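Local coordinates for putative GAF sensor protein (Burkholderia vietnamiensis, PDB 5HL6) that probably reduces the R-sulfoxide of free methionine within a GAF-domain fold, at residues V84-A87 and V92-T95; I125-V130 and A160-F165; T70-G75 and I137-V142; R100-V105 and E153-M158. All coordinates share one frame; numbering follows the deposited sequence.

Overall arrangement
Running from the N terminus, the chain opens contact 3 at residues 70-75. Contact 1 then opens and closes within that span, joining 84-87 to 92-95 through a short turn. Contact 4 opens at 100-105 and contact 2 at 125-130 before contact 3 closes at 137-142, so both cross it. They also cross each other: contact 4 closes at 153-158 and contact 2 only at 160-165. Contact 1 sets helix 91-99 against the edge strand 85-86, and contact 3 spans two non-neighbouring strands of the same antiparallel sheet. Contacts 2 and 4 seat successive turns of the C-terminal helix 152-176 on strand 123-130 and beside edge strand 103-105.

Contact 1: V84-A87 and V92-T95; sequences VRIA and VCGT
This is a small, largely apolar strand-to-helix contact at one edge of the sheet, where Ile86 and Ala87 meet the first turn of helix 91-99 at Cys93 and Gly94. Ile86 does most of the work with two of its branches. Its CG2, set opposite the backbone N by chi1 of -60°, lies against the helix backbone, 3.8 Å from Gly94 N. The other branch is extended, chi2 171°, and carries CD1 to within 3.8 Å of Cys93 CB. A beta-branched isoleucine suits this place because it can cover the glycine and the cysteine together while keeping its extended backbone. In this GAF fold, helix 91-99 lies on the face of the antiparallel sheet that the long C-terminal helix does not cover, and Ile86 and Cys93 also share Tyr65 of strand 61-67 as a neighbour. Beyond Ile86, the carbonyl of Ala87 turns to the helix, and its O comes 3.6 Å from Gly94 CA. The angle at the hydrogen, 136°, fits a weak CA-H...O contact, and the close approach of the two backbones is possible because Gly94 has no side chain. Arg85 forms salt bridges with Glu71 and Asp68 and with Glu38 of the second subunit. Just before the segment, Cys83 forms a disulfide with Cys117.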
loop_
_atom_site.group_PDB
_atom_site.type_symbol
_atom_site.label_atom_id
_atom_site.label_comp_id
_atom_site.label_asym_id
_atom_site.label_seq_id
_atom_site.Cartn_x
_atom_site.Cartn_y
_atom_site.Cartn_z
ATOM N N VAL B 84 2.380 -1.421 -13.823
ATOM C CA VAL B 84 2.776 -0.094 -13.361
ATOM C C VAL B 84 2.034 0.994 -14.123
ATOM O O VAL B 84 1.437 1.888 -13.520
ATOM C CB VAL B 84 4.306 0.080 -13.472
ATOM C CG1 VAL B 84 4.741 1.387 -12.834
ATOM C CG2 VAL B 84 5.022 -1.099 -12.822
ATOM N N ARG B 85 2.043 0.921 -15.451
ATOM C CA ARG B 85 1.302 1.845 -16.299
ATOM C C ARG B 85 0.362 1.075 -17.213
ATOM O O ARG B 85 0.739 0.044 -17.783
ATOM C CB ARG B 85 2.250 2.716 -17.127
ATOM C CG ARG B 85 2.912 3.774 -16.275
ATOM C CD ARG B 85 3.934 4.628 -16.999
ATOM N NE ARG B 85 4.391 5.631 -16.047
ATOM C CZ ARG B 85 3.815 6.820 -15.899
ATOM N NH1 ARG B 85 2.803 7.156 -16.690
ATOM N NH2 ARG B 85 4.257 7.672 -14.975
ATOM N N ILE B 86 -0.860 1.585 -17.355
ATOM C CA ILE B 86 -1.878 0.963 -18.200
ATOM C C ILE B 86 -2.510 2.041 -19.075
ATOM O O ILE B 86 -3.053 3.027 -18.559
ATOM C CB ILE B 86 -2.952 0.240 -17.372
ATOM C CG1 ILE B 86 -2.322 -0.853 -16.512
ATOM C CG2 ILE B 86 -4.007 -0.378 -18.275
ATOM C CD1 ILE B 86 -3.274 -1.455 -15.519
ATOM N N ALA B 87 -2.450 1.849 -20.394
ATOM C CA ALA B 87 -3.072 2.776 -21.323
ATOM C C ALA B 87 -4.590 2.645 -21.266
ATOM O O ALA B 87 -5.131 1.571 -20.989
ATOM C CB ALA B 87 -2.586 2.520 -22.750
ATOM N N VAL B 92 -8.408 -5.201 -18.598
ATOM C CA VAL B 92 -9.607 -4.998 -17.782
ATOM C C VAL B 92 -9.602 -3.607 -17.155
ATOM O O VAL B 92 -10.611 -2.890 -17.187
ATOM C CB VAL B 92 -9.719 -6.090 -16.699
ATOM C CG1 VAL B 92 -11.022 -5.929 -15.910
ATOM C CG2 VAL B 92 -9.622 -7.485 -17.310
ATOM N N CYS B 93 -8.464 -3.208 -16.570
ATOM C CA CYS B 93 -8.368 -1.909 -15.903
ATOM C C CYS B 93 -8.442 -0.752 -16.891
ATOM O O CYS B 93 -9.119 0.255 -16.630
ATOM C CB CYS B 93 -7.068 -1.827 -15.101
ATOM S SG CYS B 93 -7.089 -2.804 -13.598
ATOM N N GLY B 94 -7.722 -0.851 -18.011
ATOM C CA GLY B 94 -7.791 0.202 -19.010
ATOM C C GLY B 94 -9.159 0.287 -19.652
ATOM O O GLY B 94 -9.634 1.384 -19.972
ATOM N N THR B 95 -9.813 -0.861 -19.829
ATOM C CA THR B 95 -11.184 -0.870 -20.325
ATOM C C THR B 95 -12.114 -0.179 -19.339
ATOM O O THR B 95 -12.947 0.645 -19.732
ATOM C CB THR B 95 -11.647 -2.304 -20.578
ATOM O OG1 THR B 95 -10.877 -2.887 -21.645
ATOM C CG2 THR B 95 -13.130 -2.330 -20.941
#

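Contact 2: I125-V130 and A160-F165; sequences IVVPLV and ALCRVF
Val127 is the first residue of strand 123-130, read in sequence order, to touch the helix across this contact. Its CG1 branch lies opposite its own backbone N, chi1 178°, and points at Cys162, reaching 3.8 Å from SG. The same sulfur is also 3.8 Å from Val127 CB, so it rests against the flank of the valine. Pro128 follows with its ring directed away from the helix, where it packs on Thr102. Leu129 then turns back to the helix side: its CD2 approaches Cys162 CB at 3.7 Å and lies 4.0 Å from Cys162 SG. Cys162 is thus touched by one methyl from each of two strand residues that lie two apart. With chi1 of -70°, its SG stands opposite the carbonyl carbon and is carried toward Val127, while Leu129 CD2 comes nearest to CB. A cysteine fits well here, being short enough for helix and sheet to approach closely yet apolar enough for a buried interface with no hydrogen bond across it. Trp140 on the neighbouring strand also touches the sulfur, and further along the helix Phe165 meets Phe48 and Phe64. Leu161, meanwhile, faces Tyr24, Leu27 and Ala28 of helix 20-35. Such packing of an antiparallel sheet against a layer of N- and C-terminal helices is characteristic of the GAF domain.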
loop_
_atom_site.group_PDB
_atom_site.type_symbol
_atom_site.label_atom_id
_atom_site.label_comp_id
_atom_site.label_asym_id
_atom_site.label_seq_id
_atom_site.Cartn_x
_atom_site.Cartn_y
_atom_site.Cartn_z
ATOM N N ILE B 125 -12.600 -7.586 -10.365
ATOM C CA ILE B 125 -13.580 -6.514 -10.462
ATOM C C ILE B 125 -12.812 -5.198 -10.493
ATOM O O ILE B 125 -11.874 -5.000 -9.702
ATOM C CB ILE B 125 -14.593 -6.555 -9.300
ATOM C CG1 ILE B 125 -15.583 -5.403 -9.411
ATOM C CG2 ILE B 125 -13.883 -6.486 -7.938
ATOM C CD1 ILE B 125 -16.708 -5.501 -8.426
ATOM N N VAL B 126 -13.169 -4.325 -11.438
ATOM C CA VAL B 126 -12.550 -3.007 -11.570
ATOM C C VAL B 126 -13.640 -1.948 -11.570
ATOM O O VAL B 126 -14.532 -1.979 -12.426
ATOM C CB VAL B 126 -11.698 -2.877 -12.844
ATOM C CG1 VAL B 126 -11.033 -1.515 -12.838
ATOM C CG2 VAL B 126 -10.654 -3.983 -12.912
ATOM N N VAL B 127 -13.548 -1.000 -10.643
ATOM C CA VAL B 127 -14.541 0.057 -10.462
ATOM C C VAL B 127 -13.906 1.376 -10.889
ATOM O O VAL B 127 -12.919 1.803 -10.280
ATOM C CB VAL B 127 -15.027 0.130 -9.005
ATOM C CG1 VAL B 127 -16.044 1.276 -8.821
ATOM C CG2 VAL B 127 -15.633 -1.196 -8.577
ATOM N N PRO B 128 -14.434 2.060 -11.902
ATOM C CA PRO B 128 -13.893 3.377 -12.251
ATOM C C PRO B 128 -14.206 4.402 -11.171
ATOM O O PRO B 128 -15.241 4.336 -10.504
ATOM C CB PRO B 128 -14.601 3.713 -13.567
ATOM C CG PRO B 128 -15.889 2.949 -13.493
ATOM C CD PRO B 128 -15.555 1.670 -12.774
ATOM N N LEU B 129 -13.285 5.349 -10.996
ATOM C CA LEU B 129 -13.388 6.410 -9.999
ATOM C C LEU B 129 -13.489 7.730 -10.737
ATOM O O LEU B 129 -12.577 8.092 -11.488
ATOM C CB LEU B 129 -12.172 6.412 -9.065
ATOM C CG LEU B 129 -11.892 5.080 -8.372
ATOM C CD1 LEU B 129 -10.479 5.077 -7.729
ATOM C CD2 LEU B 129 -12.980 4.775 -7.341
ATOM N N VAL B 130 -14.601 8.437 -10.546
ATOM C CA VAL B 130 -14.876 9.659 -11.285
ATOM C C VAL B 130 -15.276 10.747 -10.301
ATOM O O VAL B 130 -16.071 10.500 -9.387
ATOM C CB VAL B 130 -15.981 9.440 -12.339
ATOM C CG1 VAL B 130 -16.244 10.721 -13.087
ATOM C CG2 VAL B 130 -15.578 8.307 -13.307
ATOM N N ALA B 160 -20.095 0.605 -3.667
ATOM C CA ALA B 160 -20.411 1.378 -2.474
ATOM C C ALA B 160 -19.145 1.706 -1.691
ATOM O O ALA B 160 -19.027 2.803 -1.135
ATOM C CB ALA B 160 -21.418 0.631 -1.601
ATOM N N LEU B 161 -18.183 0.778 -1.641
ATOM C CA LEU B 161 -16.915 1.088 -0.978
ATOM C C LEU B 161 -16.198 2.223 -1.693
ATOM O O LEU B 161 -15.670 3.137 -1.050
ATOM C CB LEU B 161 -16.012 -0.151 -0.912
ATOM C CG LEU B 161 -16.475 -1.315 -0.039
ATOM C CD1 LEU B 161 -15.452 -2.425 -0.038
ATOM C CD2 LEU B 161 -16.754 -0.824 1.391
ATOM N N CYS B 162 -16.187 2.190 -3.033
ATOM C CA CYS B 162 -15.500 3.235 -3.780
ATOM C C CYS B 162 -16.184 4.588 -3.613
ATOM O O CYS B 162 -15.500 5.615 -3.590
ATOM C CB CYS B 162 -15.384 2.840 -5.255
ATOM S SG CYS B 162 -14.207 1.458 -5.498
ATOM N N ARG B 163 -17.516 4.619 -3.470
ATOM C CA ARG B 163 -18.185 5.888 -3.187
ATOM C C ARG B 163 -17.695 6.481 -1.871
ATOM O O ARG B 163 -17.558 7.704 -1.746
ATOM C CB ARG B 163 -19.703 5.713 -3.155
ATOM C CG ARG B 163 -20.307 5.528 -4.529
ATOM C CD ARG B 163 -21.821 5.753 -4.528
ATOM N NE ARG B 163 -22.550 4.652 -3.903
ATOM C CZ ARG B 163 -22.825 3.497 -4.507
ATOM N NH1 ARG B 163 -22.416 3.281 -5.753
ATOM N NH2 ARG B 163 -23.498 2.553 -3.861
ATOM N N VAL B 164 -17.425 5.634 -0.875
ATOM C CA VAL B 164 -16.903 6.145 0.391
ATOM C C VAL B 164 -15.540 6.786 0.174
ATOM O O VAL B 164 -15.274 7.896 0.652
ATOM C CB VAL B 164 -16.841 5.028 1.447
ATOM C CG1 VAL B 164 -16.033 5.486 2.650
ATOM C CG2 VAL B 164 -18.249 4.639 1.867
ATOM N N PHE B 165 -14.652 6.097 -0.554
ATOM C CA PHE B 165 -13.315 6.639 -0.778
ATOM C C PHE B 165 -13.380 7.942 -1.557
ATOM O O PHE B 165 -12.746 8.936 -1.192
ATOM C CB PHE B 165 -12.423 5.634 -1.523
ATOM C CG PHE B 165 -11.075 6.206 -1.876
ATOM C CD1 PHE B 165 -10.073 6.268 -0.923
ATOM C CD2 PHE B 165 -10.832 6.730 -3.138
ATOM C CE1 PHE B 165 -8.841 6.827 -1.224
ATOM C CE2 PHE B 165 -9.605 7.283 -3.445
ATOM C CZ PHE B 165 -8.610 7.330 -2.485
#

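Contact 3: T70-G75 and I137-V142; sequences TELVVG and IGVWDV
Leu72 alone carries this contact from strand 72-77, splitting its two methyl groups between Gly138 and Val139 of strand 136-144. CD2 settles 4.1 Å from Gly138 CA, and CD1 lies 4.3 Å from Val139 CG1. CG stands beside the leucine's backbone N, chi1 -62°, and chi2 of 173° sets CD1 anti to CA, which makes the two methyls diverge, CD1 to Val139 and CD2 to Gly138. The two strands are not neighbours: strand 61-67 runs between them, and Leu72 and Val139 both also pack on Tyr65 of that strand. The contact therefore passes over one face of the sheet instead of along a hydrogen-bonded edge. In the next shell, Leu72 is held by backbone hydrogen bonds to Ile86 on its other side, and its side chain touches that of Ile86. On strand 136-144, Ile137 and Gly138 both face Leu129 in a classic beta bulge. Gly138 takes phi and psi of 163° and -148°, a conformation glycine adopts easily, and the leucine methyl meets it at its CA. Val139 turns its branched side chain to this same face, touching Val126, whereas Trp140 goes to the other face, onto Met158 of the long helix. With no hydrogen bond or charge between the segments and neither methyl in tight contact, the pairing rests on loose van der Waals and hydrophobic attraction, which holds buried methyl groups together without imposing any direction on them.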
loop_
_atom_site.group_PDB
_atom_site.type_symbol
_atom_site.label_atom_id
_atom_site.label_comp_id
_atom_site.label_asym_id
_atom_site.label_seq_id
_atom_site.Cartn_x
_atom_site.Cartn_y
_atom_site.Cartn_z
ATOM N N THR B 70 -3.023 11.140 -18.832
ATOM C CA THR B 70 -2.796 10.418 -20.077
ATOM C C THR B 70 -3.129 8.942 -19.951
ATOM O O THR B 70 -3.806 8.384 -20.825
ATOM C CB THR B 70 -1.332 10.594 -20.516
ATOM O OG1 THR B 70 -1.085 11.977 -20.798
ATOM C CG2 THR B 70 -1.029 9.754 -21.747
ATOM N N GLU B 71 -2.674 8.291 -18.881
ATOM C CA GLU B 71 -2.902 6.869 -18.692
ATOM C C GLU B 71 -2.992 6.581 -17.203
ATOM O O GLU B 71 -2.805 7.471 -16.367
ATOM C CB GLU B 71 -1.794 6.042 -19.358
ATOM C CG GLU B 71 -0.402 6.313 -18.806
ATOM C CD GLU B 71 0.674 5.532 -19.547
ATOM O OE1 GLU B 71 0.326 4.651 -20.366
ATOM O OE2 GLU B 71 1.867 5.809 -19.308
ATOM N N LEU B 72 -3.276 5.321 -16.876
ATOM C CA LEU B 72 -3.292 4.862 -15.488
ATOM C C LEU B 72 -1.880 4.562 -14.981
ATOM O O LEU B 72 -1.036 4.028 -15.713
ATOM C CB LEU B 72 -4.161 3.609 -15.359
ATOM C CG LEU B 72 -5.639 3.776 -15.717
ATOM C CD1 LEU B 72 -6.339 2.431 -15.710
ATOM C CD2 LEU B 72 -6.269 4.685 -14.684
ATOM N N VAL B 73 -1.637 4.909 -13.712
ATOM C CA VAL B 73 -0.362 4.691 -13.029
ATOM C C VAL B 73 -0.679 4.093 -11.665
ATOM O O VAL B 73 -1.547 4.608 -10.952
ATOM C CB VAL B 73 0.439 6.000 -12.860
ATOM C CG1 VAL B 73 1.822 5.699 -12.260
ATOM C CG2 VAL B 73 0.565 6.764 -14.190
ATOM N N VAL B 74 -0.002 2.995 -11.306
ATOM C CA VAL B 74 -0.400 2.268 -10.105
ATOM C C VAL B 74 -0.187 3.148 -8.878
ATOM O O VAL B 74 0.799 3.894 -8.787
ATOM C CB VAL B 74 0.368 0.940 -9.982
ATOM C CG1 VAL B 74 1.845 1.171 -9.600
ATOM C CG2 VAL B 74 -0.310 0.030 -8.965
ATOM N N GLY B 75 -1.137 3.084 -7.943
ATOM C CA GLY B 75 -1.043 3.767 -6.662
ATOM C C GLY B 75 -0.833 2.752 -5.556
ATOM O O GLY B 75 -0.302 1.669 -5.804
ATOM N N ILE B 137 -10.708 9.970 -12.007
ATOM C CA ILE B 137 -9.720 9.853 -10.927
ATOM C C ILE B 137 -8.777 8.683 -11.187
ATOM O O ILE B 137 -7.548 8.815 -11.088
ATOM C CB ILE B 137 -10.415 9.694 -9.561
ATOM C CG1 ILE B 137 -11.265 10.927 -9.232
ATOM C CG2 ILE B 137 -9.351 9.386 -8.422
ATOM C CD1 ILE B 137 -12.287 10.718 -8.114
ATOM N N GLY B 138 -9.339 7.523 -11.509
ATOM C CA GLY B 138 -8.566 6.304 -11.746
ATOM C C GLY B 138 -9.496 5.102 -11.677
ATOM O O GLY B 138 -10.675 5.198 -12.017
ATOM N N VAL B 139 -8.956 3.970 -11.214
ATOM C CA VAL B 139 -9.783 2.793 -10.988
ATOM C C VAL B 139 -9.385 2.125 -9.682
ATOM O O VAL B 139 -8.258 2.259 -9.204
ATOM C CB VAL B 139 -9.695 1.764 -12.134
ATOM C CG1 VAL B 139 -9.983 2.421 -13.490
ATOM C CG2 VAL B 139 -8.340 1.063 -12.115
ATOM N N TRP B 140 -10.344 1.401 -9.112
ATOM C CA TRP B 140 -10.128 0.484 -8.000
ATOM C C TRP B 140 -10.185 -0.932 -8.552
ATOM O O TRP B 140 -11.147 -1.279 -9.246
ATOM C CB TRP B 140 -11.206 0.697 -6.929
ATOM C CG TRP B 140 -11.305 -0.393 -5.904
ATOM C CD1 TRP B 140 -12.285 -1.332 -5.807
ATOM C CD2 TRP B 140 -10.393 -0.648 -4.821
ATOM N NE1 TRP B 140 -12.045 -2.159 -4.738
ATOM C CE2 TRP B 140 -10.891 -1.761 -4.115
ATOM C CE3 TRP B 140 -9.213 -0.045 -4.384
ATOM C CZ2 TRP B 140 -10.239 -2.299 -3.005
ATOM C CZ3 TRP B 140 -8.567 -0.573 -3.276
ATOM C CH2 TRP B 140 -9.087 -1.689 -2.596
ATOM N N ASP B 141 -9.157 -1.740 -8.271
ATOM C CA ASP B 141 -9.010 -3.072 -8.867
ATOM C C ASP B 141 -8.837 -4.117 -7.773
ATOM O O ASP B 141 -7.989 -3.953 -6.895
ATOM C CB ASP B 141 -7.804 -3.107 -9.820
ATOM C CG ASP B 141 -7.554 -4.487 -10.422
ATOM O OD1 ASP B 141 -8.509 -5.273 -10.612
ATOM O OD2 ASP B 141 -6.385 -4.785 -10.712
ATOM N N VAL B 142 -9.622 -5.203 -7.834
ATOM C CA VAL B 142 -9.516 -6.309 -6.881
ATOM C C VAL B 142 -9.483 -7.621 -7.643
ATOM O O VAL B 142 -10.272 -7.829 -8.570
ATOM C CB VAL B 142 -10.675 -6.330 -5.863
ATOM C CG1 VAL B 142 -10.446 -7.419 -4.814
ATOM C CG2 VAL B 142 -10.806 -4.985 -5.178
#

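Contact 4: R100-V105 and E153-M158; sequences RQTQVV and EDRSGM
Arg155 leaves the helix with CG trans to its backbone N, chi1 -170°, and then folds at chi2 (-89°) and chi3, so that its aliphatic root, rather than its charged end, meets Thr102 and Val104. In the GAF fold this joins the edge of the antiparallel sheet, at strand 103-105 and the loop before it, to an early turn of helix 152-176. Val104 CG2 lies 3.7 Å from Arg155 CG, and Thr102 CG2 approaches the same carbon at 3.9 Å, each side chain crossing the arginine at about a right angle. Arginine suits this surface position, since its methylene groups can pack on two beta-branched residues while its guanidinium group stays with the carboxylates of Asp152 and Glu159. That group forms salt bridges through NE with Asp152 and through NH2 with Glu159, and the bend of the chain keeps it over its own helix. Glu159 also takes a hydrogen bond with Thr102 OG1, which leaves the threonine methyl for the arginine. Between the two contacting residues, Gln103 turns away from the helix and curls back along its own segment: its NE2 donates to Gln101 O at 3.1 Å, from well above the carbonyl plane.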
loop_
_atom_site.group_PDB
_atom_site.type_symbol
_atom_site.label_atom_id
_atom_site.label_comp_id
_atom_site.label_asym_id
_atom_site.label_seq_id
_atom_site.Cartn_x
_atom_site.Cartn_y
_atom_site.Cartn_z
ATOM N N ARG B 100 -15.557 3.954 -18.545
ATOM C CA ARG B 100 -16.111 4.428 -17.272
ATOM C C ARG B 100 -17.265 3.539 -16.802
ATOM O O ARG B 100 -18.245 4.001 -16.207
ATOM C CB ARG B 100 -16.527 5.890 -17.376
ATOM C CG ARG B 100 -15.364 6.825 -17.685
ATOM C CD ARG B 100 -15.836 8.267 -17.696
ATOM N NE ARG B 100 -14.736 9.215 -17.803
ATOM C CZ ARG B 100 -14.842 10.507 -17.508
ATOM N NH1 ARG B 100 -16.005 11.001 -17.090
ATOM N NH2 ARG B 100 -13.790 11.304 -17.635
ATOM N N GLN B 101 -17.135 2.248 -17.070
ATOM C CA GLN B 101 -18.091 1.229 -16.672
ATOM C C GLN B 101 -17.381 0.223 -15.775
ATOM O O GLN B 101 -16.217 -0.115 -16.016
ATOM C CB GLN B 101 -18.698 0.541 -17.923
ATOM C CG GLN B 101 -19.579 1.489 -18.735
ATOM C CD GLN B 101 -19.983 0.929 -20.087
ATOM O OE1 GLN B 101 -19.696 -0.228 -20.410
ATOM N NE2 GLN B 101 -20.654 1.746 -20.886
ATOM N N THR B 102 -18.067 -0.230 -14.728
ATOM C CA THR B 102 -17.503 -1.255 -13.858
ATOM C C THR B 102 -17.371 -2.568 -14.623
ATOM O O THR B 102 -18.279 -2.973 -15.362
ATOM C CB THR B 102 -18.384 -1.444 -12.618
ATOM O OG1 THR B 102 -18.276 -0.293 -11.775
ATOM C CG2 THR B 102 -17.974 -2.676 -11.817
ATOM N N GLN B 103 -16.227 -3.222 -14.458
ATOM C CA GLN B 103 -15.926 -4.483 -15.115
ATOM C C GLN B 103 -15.950 -5.598 -14.080
ATOM O O GLN B 103 -15.312 -5.488 -13.034
ATOM C CB GLN B 103 -14.560 -4.424 -15.802
ATOM C CG GLN B 103 -14.381 -3.240 -16.735
ATOM C CD GLN B 103 -15.254 -3.316 -17.976
ATOM O OE1 GLN B 103 -15.320 -4.350 -18.655
ATOM N NE2 GLN B 103 -15.919 -2.208 -18.293
ATOM N N VAL B 104 -16.687 -6.666 -14.370
ATOM C CA VAL B 104 -16.712 -7.857 -13.529
ATOM C C VAL B 104 -16.333 -9.041 -14.407
ATOM O O VAL B 104 -17.011 -9.325 -15.406
ATOM C CB VAL B 104 -18.081 -8.073 -12.866
ATOM C CG1 VAL B 104 -18.051 -9.313 -11.993
ATOM C CG2 VAL B 104 -18.487 -6.848 -12.054
ATOM N N VAL B 105 -15.243 -9.713 -14.054
ATOM C CA VAL B 105 -14.695 -10.801 -14.851
ATOM C C VAL B 105 -14.769 -12.075 -14.023
ATOM O O VAL B 105 -14.160 -12.157 -12.949
ATOM C CB VAL B 105 -13.253 -10.509 -15.290
ATOM C CG1 VAL B 105 -12.766 -11.558 -16.282
ATOM C CG2 VAL B 105 -13.167 -9.111 -15.886
ATOM N N GLU B 153 -23.529 -8.958 -6.300
ATOM C CA GLU B 153 -23.508 -8.408 -4.948
ATOM C C GLU B 153 -22.145 -7.817 -4.623
ATOM O O GLU B 153 -22.056 -6.769 -3.974
ATOM C CB GLU B 153 -23.875 -9.485 -3.929
ATOM C CG GLU B 153 -25.351 -9.819 -3.856
ATOM C CD GLU B 153 -25.655 -10.810 -2.751
ATOM O OE1 GLU B 153 -25.213 -11.975 -2.857
ATOM O OE2 GLU B 153 -26.319 -10.418 -1.765
ATOM N N ASP B 154 -21.070 -8.479 -5.062
ATOM C CA ASP B 154 -19.744 -7.886 -4.922
ATOM C C ASP B 154 -19.623 -6.634 -5.777
ATOM O O ASP B 154 -18.967 -5.662 -5.381
ATOM C CB ASP B 154 -18.660 -8.893 -5.306
ATOM C CG ASP B 154 -18.584 -10.056 -4.350
ATOM O OD1 ASP B 154 -18.258 -9.819 -3.167
ATOM O OD2 ASP B 154 -18.841 -11.206 -4.784
ATOM N N ARG B 155 -20.236 -6.647 -6.963
ATOM C CA ARG B 155 -20.239 -5.460 -7.811
ATOM C C ARG B 155 -20.864 -4.276 -7.082
ATOM O O ARG B 155 -20.270 -3.193 -7.010
ATOM C CB ARG B 155 -20.981 -5.758 -9.115
ATOM C CG ARG B 155 -20.845 -4.682 -10.186
ATOM C CD ARG B 155 -21.918 -3.610 -10.063
ATOM N NE ARG B 155 -23.263 -4.180 -10.003
ATOM C CZ ARG B 155 -24.344 -3.505 -9.622
ATOM N NH1 ARG B 155 -25.526 -4.106 -9.598
ATOM N NH2 ARG B 155 -24.243 -2.230 -9.263
ATOM N N SER B 156 -22.061 -4.471 -6.522
ATOM C CA SER B 156 -22.723 -3.409 -5.770
ATOM C C SER B 156 -21.923 -3.025 -4.535
ATOM O O SER B 156 -21.825 -1.840 -4.191
ATOM C CB SER B 156 -24.125 -3.854 -5.365
ATOM O OG SER B 156 -24.932 -4.070 -6.505
ATOM N N GLY B 157 -21.357 -4.018 -3.847
ATOM C CA GLY B 157 -20.607 -3.731 -2.635
ATOM C C GLY B 157 -19.333 -2.956 -2.908
ATOM O O GLY B 157 -19.030 -1.974 -2.220
ATOM N N MET B 158 -18.557 -3.392 -3.907
ATOM C CA MET B 158 -17.340 -2.664 -4.255
ATOM C C MET B 158 -17.650 -1.237 -4.693
ATOM O O MET B 158 -16.918 -0.302 -4.347
ATOM C CB MET B 158 -16.568 -3.406 -5.344
ATOM C CG MET B 158 -15.871 -4.671 -4.861
ATOM S SD MET B 158 -14.637 -4.407 -3.569
ATOM C CE MET B 158 -14.121 -6.096 -3.329
#